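Local coordinates for protein soluble epoxide hydrolase (Bacillus megaterium, PDB 4INZ) that belongs to the soluble epoxide hydrolases and has an alpha/beta hydrolase fold, a mainly parallel beta sheet flanked by helices, at residues A[185-188]-A[189-193]; A[87-90]-A[91-95]; A[262-265]-A[266-269]; A[23-26]-A[27-30]; A[211-214]-A[215-219]. The protein carries 1 engineered substitution. All blocks are in the same frame, centred on the assembly; numbering follows the deposited sequence.

Contact 1. Residues A[185-188]-A[189-193]; sequences LVID and PGVKK
Two backbone bonds of the i to i+4 kind carry this turn: Val191 N donates to Ile187 O at 2.9 Å, and Lys192 N donates to Asp188 O at 3.0 Å. The first is nearly straight, 165° at the hydrogen, and comes in almost head-on to the carbonyl; the second reaches its acceptor tilted from the carbonyl plane. One residue earlier the ladder slackens: Gly190 N lies 3.4 Å from Val186 O, and this bond is long and weak. Pro189 probably accounts for the disturbance. Its nitrogen has no hydrogen to give to the preceding turn, and its ring packs against that turn, with Pro189 CG 3.5 Å from Leu185 O. The helix has a wider, pi-type turn at 185-187 and is kinked at the proline.

Outside the ladder the side-chain packing is light. Ile187 CG2 and Val191 CG2 meet at 4.0 Å, their side chains crossing at a slant. Val191 CG2 lies beside its own backbone N, opposite the carbonyl carbon, which also brings it to 3.4 Å from Ile187 O. Helix 198-210 covers this apolar side, Tyr204 and Trp208 touching Ile187 and Val201 touching Val191. The arrangement is that of a proline kink in the last turns of a long helix, 169-193, just before the chain turns back into helix 198-210.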
loop_
_atom_site.group_PDB
_atom_site.type_symbol
_atom_site.label_atom_id
_atom_site.label_comp_id
_atom_site.label_asym_id
_atom_site.label_seq_id
_atom_site.Cartn_x
_atom_site.Cartn_y
_atom_site.Cartn_z
ATOM N N LEU A 185 7.063 4.860 15.047
ATOM C CA LEU A 185 7.252 4.338 13.703
ATOM C C LEU A 185 7.023 5.405 12.634
ATOM O O LEU A 185 7.837 5.560 11.724
ATOM C CB LEU A 185 6.335 3.134 13.477
ATOM C CG LEU A 185 6.480 2.343 12.181
ATOM C CD1 LEU A 185 7.923 1.905 11.977
ATOM C CD2 LEU A 185 5.542 1.137 12.207
ATOM N N VAL A 186 5.934 6.157 12.763
ATOM C CA VAL A 186 5.506 7.083 11.713
ATOM C C VAL A 186 5.501 8.559 12.114
ATOM O O VAL A 186 5.893 9.423 11.328
ATOM C CB VAL A 186 4.092 6.711 11.209
ATOM C CG1 VAL A 186 3.463 7.871 10.441
ATOM C CG2 VAL A 186 4.160 5.461 10.353
ATOM N N ILE A 187 5.049 8.855 13.327
ATOM C CA ILE A 187 4.865 10.244 13.732
ATOM C C ILE A 187 6.185 10.952 14.008
ATOM O O ILE A 187 6.458 12.027 13.473
ATOM C CB ILE A 187 3.973 10.361 14.986
ATOM C CG1 ILE A 187 2.580 9.793 14.700
ATOM C CG2 ILE A 187 3.881 11.814 15.440
ATOM C CD1 ILE A 187 1.938 10.368 13.460
ATOM N N ASP A 188 7.002 10.354 14.860
ATOM C CA ASP A 188 8.239 11.002 15.267
ATOM C C ASP A 188 9.126 11.414 14.079
ATOM O O ASP A 188 9.556 12.559 14.001
ATOM C CB ASP A 188 8.983 10.144 16.292
ATOM C CG ASP A 188 8.235 10.045 17.614
ATOM O OD1 ASP A 188 7.293 10.841 17.828
ATOM O OD2 ASP A 188 8.592 9.182 18.445
ATOM N N PRO A 189 9.379 10.496 13.135
ATOM C CA PRO A 189 10.202 10.909 11.989
ATOM C C PRO A 189 9.535 11.934 11.060
ATOM O O PRO A 189 10.221 12.802 10.508
ATOM C CB PRO A 189 10.475 9.593 11.248
ATOM C CG PRO A 189 9.510 8.608 11.802
ATOM C CD PRO A 189 9.203 9.036 13.194
ATOM N N GLY A 190 8.221 11.837 10.879
ATOM C CA GLY A 190 7.521 12.771 10.013
ATOM C C GLY A 190 7.488 14.184 10.576
ATOM O O GLY A 190 7.570 15.166 9.840
ATOM N N VAL A 191 7.348 14.287 11.889
ATOM C CA VAL A 191 7.389 15.585 12.551
ATOM C C VAL A 191 8.814 16.149 12.525
ATOM O O VAL A 191 9.033 17.320 12.216
ATOM C CB VAL A 191 6.895 15.482 14.001
ATOM C CG1 VAL A 191 7.189 16.767 14.756
ATOM C CG2 VAL A 191 5.402 15.180 14.027
ATOM N N LYS A 192 9.785 15.305 12.837
ATOM C CA LYS A 192 11.172 15.753 12.851
ATOM C C LYS A 192 11.603 16.241 11.469
ATOM O O LYS A 192 12.242 17.283 11.347
ATOM C CB LYS A 192 12.098 14.638 13.327
ATOM C CG LYS A 192 13.504 15.124 13.657
ATOM C CD LYS A 192 14.403 14.000 14.125
ATOM C CE LYS A 192 15.765 14.541 14.544
ATOM N NZ LYS A 192 15.662 15.566 15.636
ATOM N N LYS A 193 11.240 15.492 10.431
ATOM C CA LYS A 193 11.675 15.819 9.074
ATOM C C LYS A 193 10.801 16.890 8.428
ATOM O O LYS A 193 11.156 17.448 7.391
ATOM C CB LYS A 193 11.729 14.568 8.189
ATOM C CG LYS A 193 12.838 13.585 8.556
ATOM C CD LYS A 193 13.082 12.589 7.429
ATOM C CE LYS A 193 14.065 11.499 7.832
ATOM N NZ LYS A 193 13.483 10.554 8.835
#

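Contact 2. Residues A[87-90]-A[91-95]; sequences YEID and VLVED
Ile89 meets Val93 through a branch set by its first torsion. In Ile89, CG1 stands anti to the backbone N (chi1 -173°) and meets Val93 CG2 at 4.0 Å. Val93 CG2 in turn faces back down the axis, 3.3 Å from Ile89 O. Leu92 CG sits opposite its own carbonyl carbon (chi1 -60°), and this turns Leu92 CD1 back over the start of the helix to 3.5 Å from Tyr87 O.

Residues 89-93 lie in the first turns of helix 89-102, with Glu88 at the N-cap position. The Glu88 carbonyl takes a nearly straight bond in its carbonyl plane from Leu92 N at 3.1 Å, and a weak, strongly bent one from Val91 N. The regular ladder follows: Val93 N donates to Ile89 O at 2.9 Å, and Glu94 N to Asp90 O at 3.1 Å, the latter clearly tilted from the carbonyl plane.

Different parts of the turn meet different neighbours. Ile89, Leu92 and Val93 pack against helix 115-126, through Thr122, Ile119 and Phe123. Charged ends fan out elsewhere: Asp90 OD1 forms a salt bridge with Arg126, where the carboxylate near the helix start would probably also gain from the helix dipole, and Glu94 OE2 is held by Arg97 and Gln98. On the cap side, Tyr87 OH is bonded to Pro81 O and to Ser215 OG.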
loop_
_atom_site.group_PDB
_atom_site.type_symbol
_atom_site.label_atom_id
_atom_site.label_comp_id
_atom_site.label_asym_id
_atom_site.label_seq_id
_atom_site.Cartn_x
_atom_site.Cartn_y
_atom_site.Cartn_z
ATOM N N TYR A 87 -8.864 -11.250 6.491
ATOM C CA TYR A 87 -7.761 -10.404 6.026
ATOM C C TYR A 87 -6.812 -11.145 5.091
ATOM O O TYR A 87 -5.663 -10.740 4.902
ATOM C CB TYR A 87 -7.009 -9.818 7.217
ATOM C CG TYR A 87 -7.929 -9.002 8.097
ATOM C CD1 TYR A 87 -8.204 -7.669 7.802
ATOM C CD2 TYR A 87 -8.563 -9.574 9.193
ATOM C CE1 TYR A 87 -9.064 -6.920 8.592
ATOM C CE2 TYR A 87 -9.426 -8.835 9.982
ATOM C CZ TYR A 87 -9.673 -7.511 9.679
ATOM O OH TYR A 87 -10.541 -6.782 10.466
ATOM N N GLU A 88 -7.308 -12.230 4.505
ATOM C CA GLU A 88 -6.557 -12.994 3.514
ATOM C C GLU A 88 -6.555 -12.294 2.157
ATOM O O GLU A 88 -7.488 -11.572 1.821
ATOM C CB GLU A 88 -7.159 -14.395 3.367
ATOM C CG GLU A 88 -6.966 -15.267 4.584
ATOM C CD GLU A 88 -5.609 -15.955 4.592
ATOM O OE1 GLU A 88 -4.795 -15.684 3.677
ATOM O OE2 GLU A 88 -5.359 -16.773 5.504
ATOM N N ILE A 89 -5.510 -12.536 1.373
ATOM C CA ILE A 89 -5.314 -11.845 0.097
ATOM C C ILE A 89 -6.519 -11.920 -0.854
ATOM O O ILE A 89 -6.861 -10.928 -1.490
ATOM C CB ILE A 89 -4.033 -12.333 -0.630
ATOM C CG1 ILE A 89 -3.756 -11.479 -1.872
ATOM C CG2 ILE A 89 -4.142 -13.819 -0.986
ATOM C CD1 ILE A 89 -3.361 -10.019 -1.560
ATOM N N ASP A 90 -7.171 -13.078 -0.953
ATOM C CA ASP A 90 -8.300 -13.190 -1.870
ATOM C C ASP A 90 -9.432 -12.244 -1.466
ATOM O O ASP A 90 -10.130 -11.689 -2.321
ATOM C CB ASP A 90 -8.826 -14.628 -1.939
ATOM C CG ASP A 90 -7.880 -15.571 -2.668
ATOM O OD1 ASP A 90 -6.907 -15.098 -3.281
ATOM O OD2 ASP A 90 -8.127 -16.797 -2.641
ATOM N N VAL A 91 -9.614 -12.070 -0.159
ATOM C CA VAL A 91 -10.644 -11.178 0.358
ATOM C C VAL A 91 -10.300 -9.734 0.023
ATOM O O VAL A 91 -11.140 -8.981 -0.473
ATOM C CB VAL A 91 -10.809 -11.322 1.880
ATOM C CG1 VAL A 91 -11.884 -10.363 2.384
ATOM C CG2 VAL A 91 -11.167 -12.762 2.228
ATOM N N LEU A 92 -9.052 -9.361 0.287
ATOM C CA LEU A 92 -8.574 -8.010 0.021
ATOM C C LEU A 92 -8.661 -7.661 -1.463
ATOM O O LEU A 92 -9.023 -6.544 -1.824
ATOM C CB LEU A 92 -7.131 -7.870 0.508
ATOM C CG LEU A 92 -6.951 -8.123 2.008
ATOM C CD1 LEU A 92 -5.490 -8.332 2.355
ATOM C CD2 LEU A 92 -7.545 -6.982 2.829
ATOM N N VAL A 93 -8.322 -8.622 -2.317
ATOM C CA VAL A 93 -8.390 -8.419 -3.761
ATOM C C VAL A 93 -9.830 -8.205 -4.226
ATOM O O VAL A 93 -10.094 -7.373 -5.096
ATOM C CB VAL A 93 -7.739 -9.597 -4.538
ATOM C CG1 VAL A 93 -8.136 -9.568 -6.017
ATOM C CG2 VAL A 93 -6.221 -9.567 -4.390
ATOM N N GLU A 94 -10.764 -8.949 -3.638
ATOM C CA GLU A 94 -12.177 -8.790 -3.976
ATOM C C GLU A 94 -12.708 -7.437 -3.501
ATOM O O GLU A 94 -13.552 -6.827 -4.164
ATOM C CB GLU A 94 -13.016 -9.939 -3.406
ATOM C CG GLU A 94 -14.517 -9.780 -3.626
ATOM C CD GLU A 94 -14.956 -10.034 -5.068
ATOM O OE1 GLU A 94 -14.098 -10.309 -5.933
ATOM O OE2 GLU A 94 -16.176 -9.963 -5.332
ATOM N N ASP A 95 -12.213 -6.961 -2.360
ATOM C CA ASP A 95 -12.564 -5.620 -1.905
ATOM C C ASP A 95 -12.294 -4.636 -3.028
ATOM O O ASP A 95 -13.143 -3.812 -3.365
ATOM C CB ASP A 95 -11.742 -5.198 -0.680
ATOM C CG ASP A 95 -12.260 -5.791 0.615
ATOM O OD1 ASP A 95 -13.323 -6.450 0.597
ATOM O OD2 ASP A 95 -11.599 -5.583 1.657
#

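Contact 3. Residues A[262-265]-A[266-269]; sequences ENLD and GIEE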
loop_
_atom_site.group_PDB
_atom_site.type_symbol
_atom_site.label_atom_id
_atom_site.label_comp_id
_atom_site.label_asym_id
_atom_site.label_seq_id
_atom_site.Cartn_x
_atom_site.Cartn_y
_atom_site.Cartn_z
ATOM N N GLU A 262 17.243 -3.650 -4.196
ATOM C CA GLU A 262 17.334 -4.787 -5.119
ATOM C C GLU A 262 15.969 -5.351 -5.525
ATOM O O GLU A 262 15.876 -6.143 -6.463
ATOM C CB GLU A 262 18.217 -5.900 -4.547
ATOM C CG GLU A 262 19.698 -5.552 -4.475
ATOM C CD GLU A 262 20.039 -4.678 -3.284
ATOM O OE1 GLU A 262 19.202 -4.566 -2.363
ATOM O OE2 GLU A 262 21.145 -4.098 -3.269
ATOM N N ASN A 263 14.913 -4.945 -4.822
ATOM C CA ASN A 263 13.566 -5.347 -5.209
ATOM C C ASN A 263 13.255 -4.907 -6.632
ATOM O O ASN A 263 12.381 -5.468 -7.286
ATOM C CB ASN A 263 12.529 -4.773 -4.235
ATOM C CG ASN A 263 12.462 -5.553 -2.947
ATOM O OD1 ASN A 263 11.810 -6.589 -2.881
ATOM N ND2 ASN A 263 13.151 -5.071 -1.919
ATOM N N LEU A 264 13.990 -3.907 -7.111
ATOM C CA LEU A 264 13.736 -3.346 -8.431
ATOM C C LEU A 264 14.592 -3.977 -9.520
ATOM O O LEU A 264 14.336 -3.770 -10.708
ATOM C CB LEU A 264 13.972 -1.838 -8.413
ATOM C CG LEU A 264 13.046 -1.117 -7.433
ATOM C CD1 LEU A 264 13.228 0.377 -7.572
ATOM C CD2 LEU A 264 11.609 -1.517 -7.714
ATOM N N ASP A 265 15.605 -4.737 -9.117
ATOM C CA ASP A 265 16.484 -5.401 -10.075
ATOM C C ASP A 265 15.701 -6.349 -10.982
ATOM O O ASP A 265 14.998 -7.245 -10.504
ATOM C CB ASP A 265 17.587 -6.184 -9.356
ATOM C CG ASP A 265 18.555 -5.288 -8.599
ATOM O OD1 ASP A 265 18.551 -4.062 -8.831
ATOM O OD2 ASP A 265 19.332 -5.821 -7.776
ATOM N N GLY A 266 15.827 -6.147 -12.290
ATOM C CA GLY A 266 15.231 -7.037 -13.267
ATOM C C GLY A 266 13.714 -7.081 -13.232
ATOM O O GLY A 266 13.100 -8.024 -13.733
ATOM N N ILE A 267 13.102 -6.063 -12.638
ATOM C CA ILE A 267 11.648 -6.027 -12.549
ATOM C C ILE A 267 11.020 -5.988 -13.948
ATOM O O ILE A 267 9.908 -6.477 -14.147
ATOM C CB ILE A 267 11.159 -4.856 -11.655
ATOM C CG1 ILE A 267 9.674 -5.011 -11.319
ATOM C CG2 ILE A 267 11.456 -3.509 -12.300
ATOM C CD1 ILE A 267 9.249 -4.161 -10.150
ATOM N N GLU A 268 11.753 -5.450 -14.921
ATOM C CA GLU A 268 11.241 -5.353 -16.286
ATOM C C GLU A 268 11.008 -6.717 -16.944
ATOM O O GLU A 268 10.289 -6.809 -17.937
ATOM C CB GLU A 268 12.155 -4.495 -17.172
ATOM C CG GLU A 268 13.507 -5.110 -17.487
ATOM C CD GLU A 268 14.567 -4.775 -16.452
ATOM O OE1 GLU A 268 14.213 -4.259 -15.370
ATOM O OE2 GLU A 268 15.761 -5.024 -16.727
ATOM N N GLU A 269 11.621 -7.765 -16.404
ATOM C CA GLU A 269 11.365 -9.117 -16.893
ATOM C C GLU A 269 9.923 -9.520 -16.584
ATOM O O GLU A 269 9.305 -10.284 -17.333
ATOM C CB GLU A 269 12.330 -10.125 -16.259
ATOM C CG GLU A 269 12.101 -11.564 -16.733
ATOM C CD GLU A 269 12.557 -12.619 -15.727
ATOM O OE1 GLU A 269 11.864 -13.657 -15.601
ATOM O OE2 GLU A 269 13.603 -12.421 -15.070
#
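Ile267 folds back over the carbonyl of Leu264, and its side chain can be followed outward from there. Ile267 CB lies 3.5 Å from Leu264 O. The branch methyl CG2, held between the backbone N and the carbonyl carbon (chi1 -167° for CG1), presses closer still, 3.3 Å from the same oxygen. CG1 points the other way, anti to the nitrogen, and the extended chain carries Ile267 CD1 to within 4.3 Å of Leu264 CD2, a loose apolar touch.

The backbone between them is a type II beta turn from Leu264 to Ile267, closed by Ile267 N donating to Leu264 O at 3.2 Å. The donor stands 53° out of the carbonyl plane. Gly266 holds the third position with positive phi, as is usual in a type II turn.

The turn belongs to the loop joining strands 248-253 and 274-279. Leu264 packs on Ile250, Trp252 and Val276 of these strands, and Ile267 on Ile274. Asp265 O receives Arg147 of helix 142-151. The contact thus divides by chemistry: one hydrogen bond closes the turn, from well above the carbonyl plane, while the aliphatic chains of Leu264 and Ile267 turn to the strands.

Contact 4. Residues A[23-26]-A[27-30]; sequences INVN and GVNL
Four backbone bonds stitch Ile23-Asn26 to Gly27-Leu30. Ile23 and Leu30 form one hydrogen-bonded antiparallel pair, with Ile23 N to Leu30 O at 2.9 Å and Leu30 N to Ile23 O at 3.0 Å; Val25 and Val28 form the other, Val25 N to Val28 O and Val28 N to Val25 O both being 2.9 Å. A type I' turn with Asn26 and Gly27 at its corners, both at positive phi, makes this a tight two-residue beta hairpin.

The polar side-chain bond joins the non-hydrogen-bonded pair. Asn24 ND2 donates to Asn29 OD1 at 2.8 Å and 168°; the acceptor lies in the Asn24 amide plane, yet the donor stands above that of Asn29, the two amide planes being at 64° to each other. The first torsion of Asn24, with CG anti to N (chi1 -177°), brings the amide across to its partner.

Apolar contact falls on the Ile23, Val25, Val28 and Leu30 face, where Val25 CG2 meets Leu30 CD1 at 3.7 Å. Val25 also packs on helix 89-102, where Asn26 ND2 bonds Asp95 OD1 and Asn26 N bonds Gln98 OE1. The chemistry is thus divided by face: an amide pair clamps one side of the ladder, while aliphatic groups join the other to the body of the fold.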
loop_
_atom_site.group_PDB
_atom_site.type_symbol
_atom_site.label_atom_id
_atom_site.label_comp_id
_atom_site.label_asym_id
_atom_site.label_seq_id
_atom_site.Cartn_x
_atom_site.Cartn_y
_atom_site.Cartn_z
ATOM N N ILE A 23 -18.702 2.852 1.182
ATOM C CA ILE A 23 -19.166 1.968 0.127
ATOM C C ILE A 23 -19.224 0.539 0.661
ATOM O O ILE A 23 -18.290 0.058 1.297
ATOM C CB ILE A 23 -18.286 2.070 -1.143
ATOM C CG1 ILE A 23 -18.974 1.397 -2.335
ATOM C CG2 ILE A 23 -16.881 1.505 -0.892
ATOM C CD1 ILE A 23 -18.296 1.667 -3.661
ATOM N N ASN A 24 -20.350 -0.126 0.443
ATOM C CA ASN A 24 -20.510 -1.489 0.918
ATOM C C ASN A 24 -20.007 -2.471 -0.125
ATOM O O ASN A 24 -20.536 -2.541 -1.237
ATOM C CB ASN A 24 -21.979 -1.776 1.259
ATOM C CG ASN A 24 -22.186 -3.168 1.830
ATOM O OD1 ASN A 24 -22.611 -4.084 1.126
ATOM N ND2 ASN A 24 -21.888 -3.333 3.115
ATOM N N VAL A 25 -18.972 -3.220 0.233
ATOM C CA VAL A 25 -18.395 -4.197 -0.673
ATOM C C VAL A 25 -18.008 -5.453 0.085
ATOM O O VAL A 25 -17.528 -5.385 1.219
ATOM C CB VAL A 25 -17.129 -3.655 -1.385
ATOM C CG1 VAL A 25 -17.442 -2.384 -2.162
ATOM C CG2 VAL A 25 -16.011 -3.415 -0.384
ATOM N N ASN A 26 -18.234 -6.602 -0.540
ATOM C CA ASN A 26 -17.656 -7.845 -0.057
ATOM C C ASN A 26 -17.930 -8.092 1.426
ATOM O O ASN A 26 -17.074 -8.605 2.150
ATOM C CB ASN A 26 -16.149 -7.831 -0.324
ATOM C CG ASN A 26 -15.534 -9.212 -0.278
ATOM O OD1 ASN A 26 -16.238 -10.224 -0.359
ATOM N ND2 ASN A 26 -14.214 -9.265 -0.152
ATOM N N GLY A 27 -19.123 -7.711 1.873
ATOM C CA GLY A 27 -19.565 -8.005 3.225
ATOM C C GLY A 27 -19.114 -7.022 4.292
ATOM O O GLY A 27 -19.355 -7.241 5.481
ATOM N N VAL A 28 -18.462 -5.941 3.874
ATOM C CA VAL A 28 -17.978 -4.934 4.812
ATOM C C VAL A 28 -18.267 -3.521 4.313
ATOM O O VAL A 28 -18.461 -3.310 3.115
ATOM C CB VAL A 28 -16.456 -5.077 5.055
ATOM C CG1 VAL A 28 -16.124 -6.490 5.514
ATOM C CG2 VAL A 28 -15.672 -4.727 3.795
ATOM N N ASN A 29 -18.307 -2.563 5.236
ATOM C CA ASN A 29 -18.419 -1.156 4.881
ATOM C C ASN A 29 -17.036 -0.532 4.909
ATOM O O ASN A 29 -16.401 -0.481 5.966
ATOM C CB ASN A 29 -19.318 -0.404 5.869
ATOM C CG ASN A 29 -20.777 -0.799 5.760
ATOM O OD1 ASN A 29 -21.283 -1.074 4.671
ATOM N ND2 ASN A 29 -21.466 -0.822 6.896
ATOM N N LEU A 30 -16.562 -0.070 3.754
ATOM C CA LEU A 30 -15.265 0.590 3.682
ATOM C C LEU A 30 -15.426 2.097 3.557
ATOM O O LEU A 30 -16.244 2.581 2.773
ATOM C CB LEU A 30 -14.457 0.071 2.497
ATOM C CG LEU A 30 -14.143 -1.419 2.470
ATOM C CD1 LEU A 30 -13.246 -1.719 1.292
ATOM C CD2 LEU A 30 -13.488 -1.856 3.770
#

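Contact 5. Residues A[211-214]-A[215-219]; sequences GSVL and SMLSY
Helix 213-220 starts here with a serine N-cap. Ser212 OG, placed anti to its own nitrogen (chi1 168°), reaches forward over the first turn and accepts from Ser215 N at 3.1 Å, an almost straight bond of 171° that satisfies an amide of the first turn. The Ser212 carbonyl begins the main-chain ladder, taking Met216 N at 2.9 Å, and Val213 O takes Leu217 N at the same distance. Just before the cap, Gly211 is where the chain leaves helix 198-210, while a backbone bond of Ser212 with Gly74 ties the junction to a loop of the main body.

Side chains fill in around this turn. Val213 and Leu217 run alongside one another, pointing the same way, with Val213 CG1 3.7 Å from Leu217 CD1. Met216 curls towards the cap, its chain lying over Ser212 O, although its placement is doubtful because the side chain adopts two conformers. Helix 169-193 covers Val213 through Gln171, Met174 and Glu175. Tyr219 extends into the protein, where its hydroxyl meets Arg73 O and its ring packs edge-to-face with Trp115.

The next carbonyl is gripped twice by a single residue. Leu214 O accepts the backbone N of Ser218 at 2.9 Å and also its hydroxyl, Ser218 OG, at 2.8 Å, the latter from 43° above the carbonyl plane.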
loop_
_atom_site.group_PDB
_atom_site.type_symbol
_atom_site.label_atom_id
_atom_site.label_comp_id
_atom_site.label_asym_id
_atom_site.label_seq_id
_atom_site.Cartn_x
_atom_site.Cartn_y
_atom_site.Cartn_z
ATOM N N GLY A 211 -9.429 2.933 14.133
ATOM C CA GLY A 211 -9.092 1.677 13.488
ATOM C C GLY A 211 -8.837 0.583 14.502
ATOM O O GLY A 211 -9.069 0.770 15.691
ATOM N N SER A 212 -8.345 -0.558 14.023
ATOM C CA SER A 212 -8.037 -1.693 14.883
ATOM C C SER A 212 -6.624 -2.197 14.627
ATOM O O SER A 212 -6.316 -2.694 13.538
ATOM C CB SER A 212 -9.020 -2.833 14.645
ATOM O OG SER A 212 -8.560 -4.019 15.276
ATOM N N VAL A 213 -5.766 -2.079 15.631
ATOM C CA VAL A 213 -4.411 -2.590 15.501
ATOM C C VAL A 213 -4.435 -4.102 15.289
ATOM O O VAL A 213 -3.630 -4.643 14.531
ATOM C CB VAL A 213 -3.538 -2.210 16.709
ATOM C CG1 VAL A 213 -2.197 -2.943 16.650
ATOM C CG2 VAL A 213 -3.325 -0.704 16.735
ATOM N N LEU A 214 -5.375 -4.784 15.937
ATOM C CA LEU A 214 -5.520 -6.224 15.732
ATOM C C LEU A 214 -5.757 -6.527 14.251
ATOM O O LEU A 214 -5.089 -7.380 13.664
ATOM C CB LEU A 214 -6.652 -6.794 16.590
ATOM C CG LEU A 214 -6.955 -8.280 16.393
ATOM C CD1 LEU A 214 -5.707 -9.127 16.612
ATOM C CD2 LEU A 214 -8.076 -8.733 17.316
ATOM N N SER A 215 -6.700 -5.812 13.649
ATOM C CA SER A 215 -6.990 -5.960 12.230
ATOM C C SER A 215 -5.754 -5.692 11.379
ATOM O O SER A 215 -5.457 -6.440 10.448
ATOM C CB SER A 215 -8.091 -4.992 11.811
ATOM O OG SER A 215 -9.318 -5.310 12.441
ATOM N N MET A 216 -5.046 -4.608 11.687
ATOM C CA MET A 216 -3.874 -4.248 10.911
ATOM C C MET A 216 -2.832 -5.377 10.949
ATOM O O MET A 216 -2.298 -5.768 9.907
ATOM C CB MET A 216 -3.317 -2.900 11.398
ATOM C CG MET A 216 -4.359 -1.775 11.302
ATOM S SD MET A 216 -4.136 -0.331 12.374
ATOM C CE MET A 216 -2.719 0.448 11.605
ATOM N N LEU A 217 -2.563 -5.905 12.141
ATOM C CA LEU A 217 -1.594 -6.991 12.294
ATOM C C LEU A 217 -2.069 -8.285 11.641
ATOM O O LEU A 217 -1.252 -9.105 11.207
ATOM C CB LEU A 217 -1.277 -7.223 13.778
ATOM C CG LEU A 217 -0.560 -6.047 14.450
ATOM C CD1 LEU A 217 -0.473 -6.202 15.966
ATOM C CD2 LEU A 217 0.832 -5.854 13.843
ATOM N N SER A 218 -3.385 -8.464 11.570
ATOM C CA SER A 218 -3.971 -9.676 10.995
ATOM C C SER A 218 -3.534 -9.907 9.546
ATOM O O SER A 218 -3.357 -11.051 9.123
ATOM C CB SER A 218 -5.500 -9.657 11.105
ATOM O OG SER A 218 -5.912 -9.763 12.454
ATOM N N TYR A 219 -3.363 -8.826 8.793
ATOM C CA TYR A 219 -2.825 -8.920 7.439
ATOM C C TYR A 219 -1.534 -9.725 7.437
ATOM O O TYR A 219 -1.355 -10.631 6.617
ATOM C CB TYR A 219 -2.504 -7.529 6.901
ATOM C CG TYR A 219 -3.673 -6.695 6.443
ATOM C CD1 TYR A 219 -4.583 -6.168 7.351
ATOM C CD2 TYR A 219 -3.836 -6.391 5.097
ATOM C CE1 TYR A 219 -5.630 -5.381 6.924
ATOM C CE2 TYR A 219 -4.880 -5.607 4.660
ATOM C CZ TYR A 219 -5.774 -5.106 5.573
ATOM O OH TYR A 219 -6.810 -4.326 5.130
#

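From the N terminus the order is contact 4, 2, 1, 5 and 3, all in series: each is one continuous run, so none nests in or crosses another. Contact 4 closes the hairpin of strands 20-25 and 28-36 at the sheet edge. Contact 2 opens helix 89-102 and touches contact 4 through Asp95 and Asn26. Contact 1 lies in the last turns of helix 169-193, and contact 5 opens helix 213-220; their nearest atoms are about 8 Å apart. Contact 5 reaches back to contact 2 through Tyr87 and Tyr219. Contact 3, in the loop before outermost strand 274-279, stands apart, its centre about 35 Å from that of contact 4.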